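Local coordinates for bacterial transferase hexapeptide (Three repeats) family protein (Acinetobacter baumannii, PDB 4M9C) that probably transfers an acetyl group from acetyl-CoA to a UDP-linked amino sugar in the biosynthesis of UDP-N,N'-diacetylbacillosamine, at residues 51-56 against 84-89; 13-18 against 43-48; 74-79 against 127-132. All blocks are in the same frame, centred on the assembly; numbering follows the deposited sequence. Where two conformers were deposited one is given.

Interaction 1: 51-56 against 84-89; sequences LSYLDF and EKDGVQ
Tyr53, in the first turn of helix 53-58, reaches Asp86, at the C-terminal end of helix 73-85. With CG anti to the backbone N (chi1 180°), the tyrosine swings its ring from CB toward helix 73-85, where Leu82 and Leu83 touch it. Further out, CE1 of Tyr53 passes 3.5 Å from OD2 of Asp86. At the tip the phenol OH of Tyr53 donates a hydrogen bond of 2.8 Å to the same OD2 of Asp86. The carboxylate oxygen sits near the ring plane, at its edge, whereas the hydroxyl meets OD2 on its anti side and 34° out of the carboxylate plane. Beside this bond, CG2 of Val88 comes within 4.3 Å of the Tyr53 OH. Gly87, with positive phi, is the C-prime residue of a Schellman motif that closes helix 73-85, and Asp86 and Val88 flank it. The contact thus joins the start of one helix to the end of another in the Rossmann-like N-terminal domain. A largely buried phenol satisfies its hydroxyl on an exposed carboxylate, and accepting this hydrogen bond probably helps to stabilise the negative charge of Asp86.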
loop_
_atom_site.group_PDB
_atom_site.type_symbol
_atom_site.label_atom_id
_atom_site.label_comp_id
_atom_site.label_asym_id
_atom_site.label_seq_id
_atom_site.Cartn_x
_atom_site.Cartn_y
_atom_site.Cartn_z
ATOM N N LEU A 51 4.299 4.073 -32.735
ATOM C CA LEU A 51 4.816 3.422 -33.933
ATOM C C LEU A 51 4.304 2.001 -34.079
ATOM O O LEU A 51 4.022 1.321 -33.087
ATOM C CB LEU A 51 6.345 3.389 -33.905
ATOM C CG LEU A 51 7.062 4.713 -33.655
ATOM C CD1 LEU A 51 8.561 4.470 -33.542
ATOM C CD2 LEU A 51 6.759 5.704 -34.772
ATOM N N SER A 52 4.182 1.550 -35.323
ATOM C CA SER A 52 3.929 0.143 -35.576
ATOM C C SER A 52 5.221 -0.567 -35.236
ATOM O O SER A 52 6.283 0.059 -35.202
ATOM C CB SER A 52 3.591 -0.101 -37.053
ATOM O OG SER A 52 4.744 0.051 -37.868
ATOM N N TYR A 53 5.149 -1.866 -34.993
ATOM C CA TYR A 53 6.355 -2.610 -34.665
ATOM C C TYR A 53 7.376 -2.503 -35.798
ATOM O O TYR A 53 8.552 -2.238 -35.555
ATOM C CB TYR A 53 6.040 -4.068 -34.345
ATOM C CG TYR A 53 7.268 -4.872 -34.011
ATOM C CD1 TYR A 53 7.751 -5.834 -34.886
ATOM C CD2 TYR A 53 7.954 -4.659 -32.829
ATOM C CE1 TYR A 53 8.880 -6.568 -34.583
ATOM C CE2 TYR A 53 9.087 -5.384 -32.521
ATOM C CZ TYR A 53 9.542 -6.338 -33.398
ATOM O OH TYR A 53 10.664 -7.060 -33.087
ATOM N N LEU A 54 6.918 -2.687 -37.036
ATOM C CA LEU A 54 7.810 -2.621 -38.188
ATOM C C LEU A 54 8.530 -1.290 -38.272
ATOM O O LEU A 54 9.729 -1.258 -38.519
ATOM C CB LEU A 54 7.061 -2.902 -39.497
ATOM C CG LEU A 54 6.826 -4.396 -39.737
ATOM C CD1 LEU A 54 5.779 -4.646 -40.827
ATOM C CD2 LEU A 54 8.148 -5.085 -40.061
ATOM N N ASP A 55 7.804 -0.193 -38.071
ATOM C CA ASP A 55 8.428 1.130 -38.122
ATOM C C ASP A 55 9.429 1.325 -36.985
ATOM O O ASP A 55 10.502 1.887 -37.187
ATOM C CB ASP A 55 7.377 2.244 -38.142
ATOM C CG ASP A 55 6.638 2.317 -39.475
ATOM O OD1 ASP A 55 7.288 2.124 -40.532
ATOM O OD2 ASP A 55 5.408 2.547 -39.471
ATOM N N PHE A 56 9.086 0.839 -35.797
ATOM C CA PHE A 56 10.021 0.906 -34.683
ATOM C C PHE A 56 11.307 0.174 -35.047
ATOM O O PHE A 56 12.395 0.717 -34.914
ATOM C CB PHE A 56 9.411 0.296 -33.414
ATOM C CG PHE A 56 10.385 0.194 -32.267
ATOM C CD1 PHE A 56 11.063 -0.990 -32.018
ATOM C CD2 PHE A 56 10.626 1.284 -31.452
ATOM C CE1 PHE A 56 11.956 -1.094 -30.963
ATOM C CE2 PHE A 56 11.514 1.191 -30.387
ATOM C CZ PHE A 56 12.182 0.001 -30.147
ATOM N N GLU A 84 12.789 -11.143 -29.857
ATOM C CA GLU A 84 14.030 -11.906 -29.926
ATOM C C GLU A 84 14.491 -12.081 -31.379
ATOM O O GLU A 84 15.683 -11.975 -31.670
ATOM C CB GLU A 84 13.882 -13.258 -29.218
ATOM C CG GLU A 84 13.605 -13.153 -27.709
ATOM C CD GLU A 84 14.866 -12.938 -26.887
ATOM O OE1 GLU A 84 15.975 -13.029 -27.459
ATOM O OE2 GLU A 84 14.754 -12.686 -25.665
ATOM N N LYS A 85 13.546 -12.324 -32.287
ATOM C CA LYS A 85 13.858 -12.463 -33.715
ATOM C C LYS A 85 14.658 -11.279 -34.247
ATOM O O LYS A 85 15.565 -11.452 -35.061
ATOM C CB LYS A 85 12.581 -12.628 -34.556
ATOM C CG LYS A 85 12.027 -14.052 -34.617
ATOM N N ASP A 86 14.310 -10.077 -33.796
ATOM C CA ASP A 86 14.969 -8.865 -34.274
ATOM C C ASP A 86 16.101 -8.430 -33.350
ATOM O O ASP A 86 16.694 -7.364 -33.537
ATOM C CB ASP A 86 13.960 -7.725 -34.446
ATOM C CG ASP A 86 12.991 -7.965 -35.596
ATOM O OD1 ASP A 86 13.409 -7.803 -36.764
ATOM O OD2 ASP A 86 11.811 -8.297 -35.335
ATOM N N GLY A 87 16.396 -9.260 -32.356
ATOM C CA GLY A 87 17.469 -8.977 -31.418
ATOM C C GLY A 87 17.288 -7.708 -30.601
ATOM O O GLY A 87 18.261 -7.041 -30.264
ATOM N N VAL A 88 16.043 -7.369 -30.281
ATOM C CA VAL A 88 15.766 -6.202 -29.448
ATOM C C VAL A 88 16.039 -6.527 -27.976
ATOM O O VAL A 88 15.742 -7.623 -27.495
ATOM C CB VAL A 88 14.311 -5.707 -29.616
ATOM C CG1 VAL A 88 14.048 -4.487 -28.736
ATOM C CG2 VAL A 88 14.029 -5.388 -31.071
ATOM N N GLN A 89 16.607 -5.562 -27.271
ATOM C CA GLN A 89 17.009 -5.736 -25.882
ATOM C C GLN A 89 15.821 -5.526 -24.939
ATOM O O GLN A 89 14.969 -4.672 -25.184
ATOM C CB GLN A 89 18.135 -4.749 -25.576
ATOM C CG GLN A 89 18.509 -4.606 -24.106
ATOM C CD GLN A 89 19.605 -3.561 -23.898
ATOM O OE1 GLN A 89 19.842 -3.102 -22.776
ATOM N NE2 GLN A 89 20.276 -3.181 -24.987
#

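Interaction 2: 13-18 against 43-48; sequences FGKEVM and TTLNGY
The first helix of the Rossmann-like N-terminal domain, 14-24, packs here against the beta hairpin formed by strands 44-45 and 48-51. The hairpin reverses through a type I' turn from Leu45 to Tyr48, which is closed by backbone hydrogen bonds in both directions between those two residues. Met18 and Tyr48 make the closest contact. CG of Met18 lies over one face of the ring, offset toward its rim and 3.5 Å from CZ of Tyr48, in a CH-pi contact. The chain then bends at chi2 (65°) and again at chi3, which keeps the thioether over the same ring: SD of Met18 stands 4.1 Å from the centroid of the Tyr48 ring, 22° off the normal, a Met-aromatic contact. CE of Met18 continues across to CD1 of Tyr48 at 3.9 Å. Beneath this pair runs the central sheet of the domain, and Phe33 of strand 33-36 touches both side chains. The phenol OH of Tyr48 is hydrogen-bonded to Arg22, one helical turn beyond Met18, while Lys30 makes a cation-pi contact with the ring.

One turn earlier on the helix, the aliphatic part of Lys15 crosses Leu45 at about a right angle. Its CG lies 3.8 Å from CD2 of Leu45, and its CD is equally close, 3.8 Å, to CD1 of Leu45. The side chain of Asn46, at the turn, packs against the same methylenes. Bends at chi3 and chi4 carry the Lys15 ammonium beyond this apolar patch, and its NZ forms a salt bridge with Asp139 of the second subunit, whose Ser120 is hydrogen-bonded to the backbone O of Lys15.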
loop_
_atom_site.group_PDB
_atom_site.type_symbol
_atom_site.label_atom_id
_atom_site.label_comp_id
_atom_site.label_asym_id
_atom_site.label_seq_id
_atom_site.Cartn_x
_atom_site.Cartn_y
_atom_site.Cartn_z
ATOM N N PHE A 13 -1.723 -0.446 -19.511
ATOM C CA PHE A 13 -0.725 0.137 -18.629
ATOM C C PHE A 13 0.372 0.954 -19.332
ATOM O O PHE A 13 1.290 1.444 -18.682
ATOM C CB PHE A 13 -0.139 -0.950 -17.722
ATOM C CG PHE A 13 -1.164 -1.568 -16.803
ATOM C CD1 PHE A 13 -1.867 -0.775 -15.899
ATOM C CD2 PHE A 13 -1.441 -2.927 -16.853
ATOM C CE1 PHE A 13 -2.824 -1.329 -15.051
ATOM C CE2 PHE A 13 -2.402 -3.493 -16.007
ATOM C CZ PHE A 13 -3.090 -2.693 -15.107
ATOM N N GLY A 14 0.272 1.110 -20.647
ATOM C CA GLY A 14 1.291 1.831 -21.403
ATOM C C GLY A 14 1.582 3.237 -20.908
ATOM O O GLY A 14 2.746 3.643 -20.769
ATOM N N LYS A 15 0.529 3.999 -20.639
ATOM C CA LYS A 15 0.719 5.387 -20.238
ATOM C C LYS A 15 1.268 5.502 -18.819
ATOM O O LYS A 15 1.826 6.528 -18.454
ATOM C CB LYS A 15 -0.579 6.178 -20.409
ATOM C CG LYS A 15 -1.069 6.194 -21.862
ATOM C CD LYS A 15 -2.163 7.231 -22.069
ATOM C CE LYS A 15 -3.436 6.845 -21.332
ATOM N NZ LYS A 15 -3.938 5.556 -21.845
ATOM N N GLU A 16 1.098 4.440 -18.031
ATOM C CA GLU A 16 1.707 4.342 -16.706
ATOM C C GLU A 16 3.191 4.009 -16.837
ATOM O O GLU A 16 4.044 4.572 -16.136
ATOM C CB GLU A 16 1.010 3.245 -15.872
ATOM C CG GLU A 16 1.802 2.824 -14.631
ATOM C CD GLU A 16 1.317 1.505 -14.017
ATOM O OE1 GLU A 16 1.007 0.542 -14.762
ATOM O OE2 GLU A 16 1.249 1.440 -12.775
ATOM N N VAL A 17 3.509 3.102 -17.750
ATOM C CA VAL A 17 4.877 2.604 -17.842
ATOM C C VAL A 17 5.823 3.619 -18.478
ATOM O O VAL A 17 6.993 3.713 -18.097
ATOM C CB VAL A 17 4.922 1.274 -18.596
ATOM C CG1 VAL A 17 6.366 0.882 -18.918
ATOM C CG2 VAL A 17 4.196 0.184 -17.783
ATOM N N MET A 18 5.321 4.401 -19.427
ATOM C CA MET A 18 6.195 5.359 -20.111
ATOM C C MET A 18 6.963 6.288 -19.135
ATOM O O MET A 18 8.175 6.405 -19.235
ATOM C CB MET A 18 5.450 6.154 -21.192
ATOM C CG MET A 18 6.293 7.244 -21.864
ATOM S SD MET A 18 7.675 6.551 -22.801
ATOM C CE MET A 18 6.878 6.078 -24.344
ATOM N N THR A 43 -0.290 7.648 -34.897
ATOM C CA THR A 43 -0.841 8.634 -33.968
ATOM C C THR A 43 0.229 9.130 -32.976
ATOM O O THR A 43 1.375 8.694 -33.032
ATOM C CB THR A 43 -2.037 8.047 -33.191
ATOM O OG1 THR A 43 -2.728 9.098 -32.503
ATOM C CG2 THR A 43 -1.574 7.007 -32.179
ATOM N N THR A 44 -0.143 10.060 -32.093
ATOM C CA THR A 44 0.717 10.443 -30.976
ATOM C C THR A 44 -0.046 10.306 -29.648
ATOM O O THR A 44 -1.273 10.433 -29.610
ATOM C CB THR A 44 1.266 11.876 -31.102
ATOM O OG1 THR A 44 0.240 12.812 -30.765
ATOM C CG2 THR A 44 1.770 12.148 -32.517
ATOM N N LEU A 45 0.695 10.057 -28.569
ATOM C CA LEU A 45 0.107 9.778 -27.263
ATOM C C LEU A 45 0.946 10.430 -26.161
ATOM O O LEU A 45 2.139 10.142 -26.027
ATOM C CB LEU A 45 0.016 8.262 -27.041
ATOM C CG LEU A 45 -0.626 7.822 -25.720
ATOM C CD1 LEU A 45 -2.023 8.391 -25.645
ATOM C CD2 LEU A 45 -0.668 6.308 -25.595
ATOM N N ASN A 46 0.323 11.315 -25.387
ATOM C CA ASN A 46 1.023 12.072 -24.351
ATOM C C ASN A 46 2.303 12.713 -24.884
ATOM O O ASN A 46 3.307 12.801 -24.178
ATOM C CB ASN A 46 1.334 11.200 -23.122
ATOM C CG ASN A 46 0.084 10.835 -22.327
ATOM O OD1 ASN A 46 -0.998 11.373 -22.571
ATOM N ND2 ASN A 46 0.236 9.930 -21.355
ATOM N N GLY A 47 2.256 13.147 -26.143
ATOM C CA GLY A 47 3.364 13.865 -26.758
ATOM C C GLY A 47 4.408 12.945 -27.354
ATOM O O GLY A 47 5.452 13.403 -27.811
ATOM N N TYR A 48 4.138 11.645 -27.340
ATOM C CA TYR A 48 5.080 10.666 -27.876
ATOM C C TYR A 48 4.522 10.065 -29.158
ATOM O O TYR A 48 3.310 9.913 -29.289
ATOM C CB TYR A 48 5.283 9.513 -26.891
ATOM C CG TYR A 48 5.937 9.855 -25.567
ATOM C CD1 TYR A 48 7.316 9.767 -25.409
ATOM C CD2 TYR A 48 5.175 10.222 -24.471
ATOM C CE1 TYR A 48 7.917 10.053 -24.194
ATOM C CE2 TYR A 48 5.771 10.517 -23.247
ATOM C CZ TYR A 48 7.141 10.430 -23.120
ATOM O OH TYR A 48 7.743 10.713 -21.915
#

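Interaction 3: 74-79 against 127-132; sequences VVREKL and FFHANI
Helix 73-85 and the chain leading into strand 129-130 come nearest at Arg76 and Phe127, whose CA atoms are 8.0 Å apart, so a long side chain has to span the gap. Arg76 does so by extending away from its own backbone nitrogen and bending once, at chi3, which turns the guanidinium edge toward the carbonyl of Phe127. Two nitrogens grip that one oxygen side-on: NE of Arg76 lies 2.9 Å from O of Phe127, and NH1 of Arg76 lies 3.0 Å from the same O, nearly along the C=O axis. Neither bond is straight, with N-H...O angles of 144° and 138°, as expected where one acceptor is shared.

The guanidinium also stacks on the imidazole of His129, centres 3.8 Å apart and planes at 12°. NE of Arg76 sits over the ring toward its rim, and CD of Arg76 approaches NE2 of His129 to 3.4 Å. Thr147 accepts from NH1 and the backbone O of Ile70 from NH2, which further fixes the rotation of the group. Through this contact a helix of the N-terminal domain is joined to a coil of the left-handed beta-helix. The buried guanidinium is thus held flat on the imidazole, and the carbonyl oxygens of Phe127 and Ile70 that accept from it probably help to offset the charge of Arg76.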
loop_
_atom_site.group_PDB
_atom_site.type_symbol
_atom_site.label_atom_id
_atom_site.label_comp_id
_atom_site.label_asym_id
_atom_site.label_seq_id
_atom_site.Cartn_x
_atom_site.Cartn_y
_atom_site.Cartn_z
ATOM N N VAL A 74 -0.128 -13.961 -22.126
ATOM C CA VAL A 74 -0.080 -14.755 -23.347
ATOM C C VAL A 74 0.431 -13.875 -24.477
ATOM O O VAL A 74 1.286 -14.277 -25.256
ATOM C CB VAL A 74 -1.474 -15.328 -23.705
ATOM C CG1 VAL A 74 -1.534 -15.723 -25.179
ATOM C CG2 VAL A 74 -1.806 -16.502 -22.813
ATOM N N VAL A 75 -0.097 -12.662 -24.555
ATOM C CA VAL A 75 0.354 -11.704 -25.555
ATOM C C VAL A 75 1.821 -11.337 -25.291
ATOM O O VAL A 75 2.634 -11.239 -26.220
ATOM C CB VAL A 75 -0.525 -10.432 -25.520
ATOM C CG1 VAL A 75 0.118 -9.297 -26.330
ATOM C CG2 VAL A 75 -1.937 -10.740 -26.011
ATOM N N ARG A 76 2.151 -11.146 -24.014
ATOM C CA ARG A 76 3.495 -10.733 -23.617
ATOM C C ARG A 76 4.530 -11.748 -24.087
ATOM O O ARG A 76 5.581 -11.367 -24.592
ATOM C CB ARG A 76 3.589 -10.503 -22.086
ATOM C CG ARG A 76 4.981 -10.036 -21.610
ATOM C CD ARG A 76 4.910 -9.212 -20.304
ATOM N NE ARG A 76 4.752 -10.017 -19.081
ATOM C CZ ARG A 76 3.602 -10.201 -18.437
ATOM N NH1 ARG A 76 3.564 -10.923 -17.320
ATOM N NH2 ARG A 76 2.484 -9.666 -18.902
ATOM N N GLU A 77 4.235 -13.037 -23.928
ATOM C CA GLU A 77 5.158 -14.081 -24.381
ATOM C C GLU A 77 5.356 -14.098 -25.897
ATOM O O GLU A 77 6.476 -14.290 -26.381
ATOM C CB GLU A 77 4.700 -15.469 -23.926
ATOM C CG GLU A 77 5.659 -16.583 -24.349
ATOM C CD GLU A 77 5.270 -17.941 -23.781
ATOM O OE1 GLU A 77 6.168 -18.776 -23.542
ATOM O OE2 GLU A 77 4.061 -18.175 -23.574
ATOM N N LYS A 78 4.270 -13.929 -26.647
ATOM C CA LYS A 78 4.383 -13.884 -28.100
ATOM C C LYS A 78 5.207 -12.664 -28.519
ATOM O O LYS A 78 6.031 -12.751 -29.432
ATOM C CB LYS A 78 3.000 -13.879 -28.770
ATOM C CG LYS A 78 2.150 -15.123 -28.468
ATOM C CD LYS A 78 2.942 -16.400 -28.718
ATOM C CE LYS A 78 2.054 -17.650 -28.729
ATOM N NZ LYS A 78 1.640 -18.112 -27.370
ATOM N N LEU A 79 5.001 -11.536 -27.840
ATOM C CA LEU A 79 5.755 -10.322 -28.150
ATOM C C LEU A 79 7.248 -10.492 -27.902
ATOM O O LEU A 79 8.072 -10.041 -28.694
ATOM C CB LEU A 79 5.222 -9.122 -27.372
ATOM C CG LEU A 79 3.835 -8.681 -27.832
ATOM C CD1 LEU A 79 3.358 -7.486 -27.032
ATOM C CD2 LEU A 79 3.843 -8.373 -29.324
ATOM N N PHE A 127 10.008 -11.687 -17.350
ATOM C CA PHE A 127 8.863 -10.865 -17.727
ATOM C C PHE A 127 7.765 -10.845 -16.665
ATOM O O PHE A 127 6.572 -10.898 -16.970
ATOM C CB PHE A 127 8.371 -11.260 -19.129
ATOM C CG PHE A 127 9.464 -11.189 -20.165
ATOM C CD1 PHE A 127 10.164 -12.324 -20.535
ATOM C CD2 PHE A 127 9.847 -9.967 -20.699
ATOM C CE1 PHE A 127 11.208 -12.247 -21.440
ATOM C CE2 PHE A 127 10.882 -9.884 -21.614
ATOM C CZ PHE A 127 11.562 -11.029 -21.986
ATOM N N PHE A 128 8.198 -10.750 -15.409
ATOM C CA PHE A 128 7.306 -10.542 -14.277
ATOM C C PHE A 128 6.773 -9.117 -14.271
ATOM O O PHE A 128 7.521 -8.161 -14.510
ATOM C CB PHE A 128 8.061 -10.813 -12.976
ATOM C CG PHE A 128 7.243 -10.621 -11.742
ATOM C CD1 PHE A 128 6.104 -11.379 -11.525
ATOM C CD2 PHE A 128 7.650 -9.722 -10.759
ATOM C CE1 PHE A 128 5.349 -11.219 -10.364
ATOM C CE2 PHE A 128 6.918 -9.560 -9.586
ATOM C CZ PHE A 128 5.752 -10.312 -9.388
ATOM N N HIS A 129 5.476 -8.983 -14.013
ATOM C CA HIS A 129 4.827 -7.680 -13.921
ATOM C C HIS A 129 4.176 -7.535 -12.555
ATOM O O HIS A 129 3.302 -8.330 -12.185
ATOM C CB HIS A 129 3.754 -7.526 -14.997
ATOM C CG HIS A 129 4.285 -7.095 -16.330
ATOM N ND1 HIS A 129 3.534 -6.360 -17.222
ATOM C CD2 HIS A 129 5.490 -7.291 -16.922
ATOM C CE1 HIS A 129 4.252 -6.119 -18.307
ATOM N NE2 HIS A 129 5.440 -6.677 -18.151
ATOM N N ALA A 130 4.604 -6.524 -11.804
ATOM C CA ALA A 130 4.013 -6.209 -10.506
ATOM C C ALA A 130 3.465 -4.798 -10.570
ATOM O O ALA A 130 4.229 -3.834 -10.592
ATOM C CB ALA A 130 5.053 -6.293 -9.422
ATOM N N ASN A 131 2.148 -4.665 -10.611
ATOM C CA ASN A 131 1.538 -3.343 -10.644
ATOM C C ASN A 131 1.451 -2.754 -9.253
ATOM O O ASN A 131 1.821 -3.400 -8.274
ATOM C CB ASN A 131 0.150 -3.371 -11.291
ATOM C CG ASN A 131 -0.093 -2.160 -12.196
ATOM O OD1 ASN A 131 0.193 -1.005 -11.831
ATOM N ND2 ASN A 131 -0.599 -2.427 -13.391
ATOM N N ILE A 132 0.964 -1.525 -9.175
ATOM C CA ILE A 132 1.038 -0.751 -7.939
ATOM C C ILE A 132 0.535 -1.444 -6.674
ATOM O O ILE A 132 -0.513 -2.108 -6.665
ATOM C CB ILE A 132 0.393 0.631 -8.105
ATOM C CG1 ILE A 132 -1.059 0.508 -8.541
ATOM C CG2 ILE A 132 1.145 1.437 -9.159
ATOM C CD1 ILE A 132 -1.744 1.860 -8.613
#

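Interactions 1 and 3 both use helix 73-85: its C-terminal end meets helix 53-58, while its first half faces the beta-helix. Interaction 2, like interaction 1, lies within the N-terminal domain, but on helix 14-24. All three are largely buried, although interaction 1 has an exposed carboxylate and interaction 2 borders a second subunit. Interaction 3 is the most central: its centre lies about 4 Å from the centre of the chain, against about 19 and 17 Å for the centres of interactions 1 and 2. Chemistry differs accordingly: a single side-chain hydrogen bond in 51-56/84-89, apolar and sulfur-aromatic packing in 13-18/43-48, and a stacked, doubly bonded guanidinium between domains in 74-79/127-132. Interactions 2 and 3 touch where Glu16 packs against Ile132.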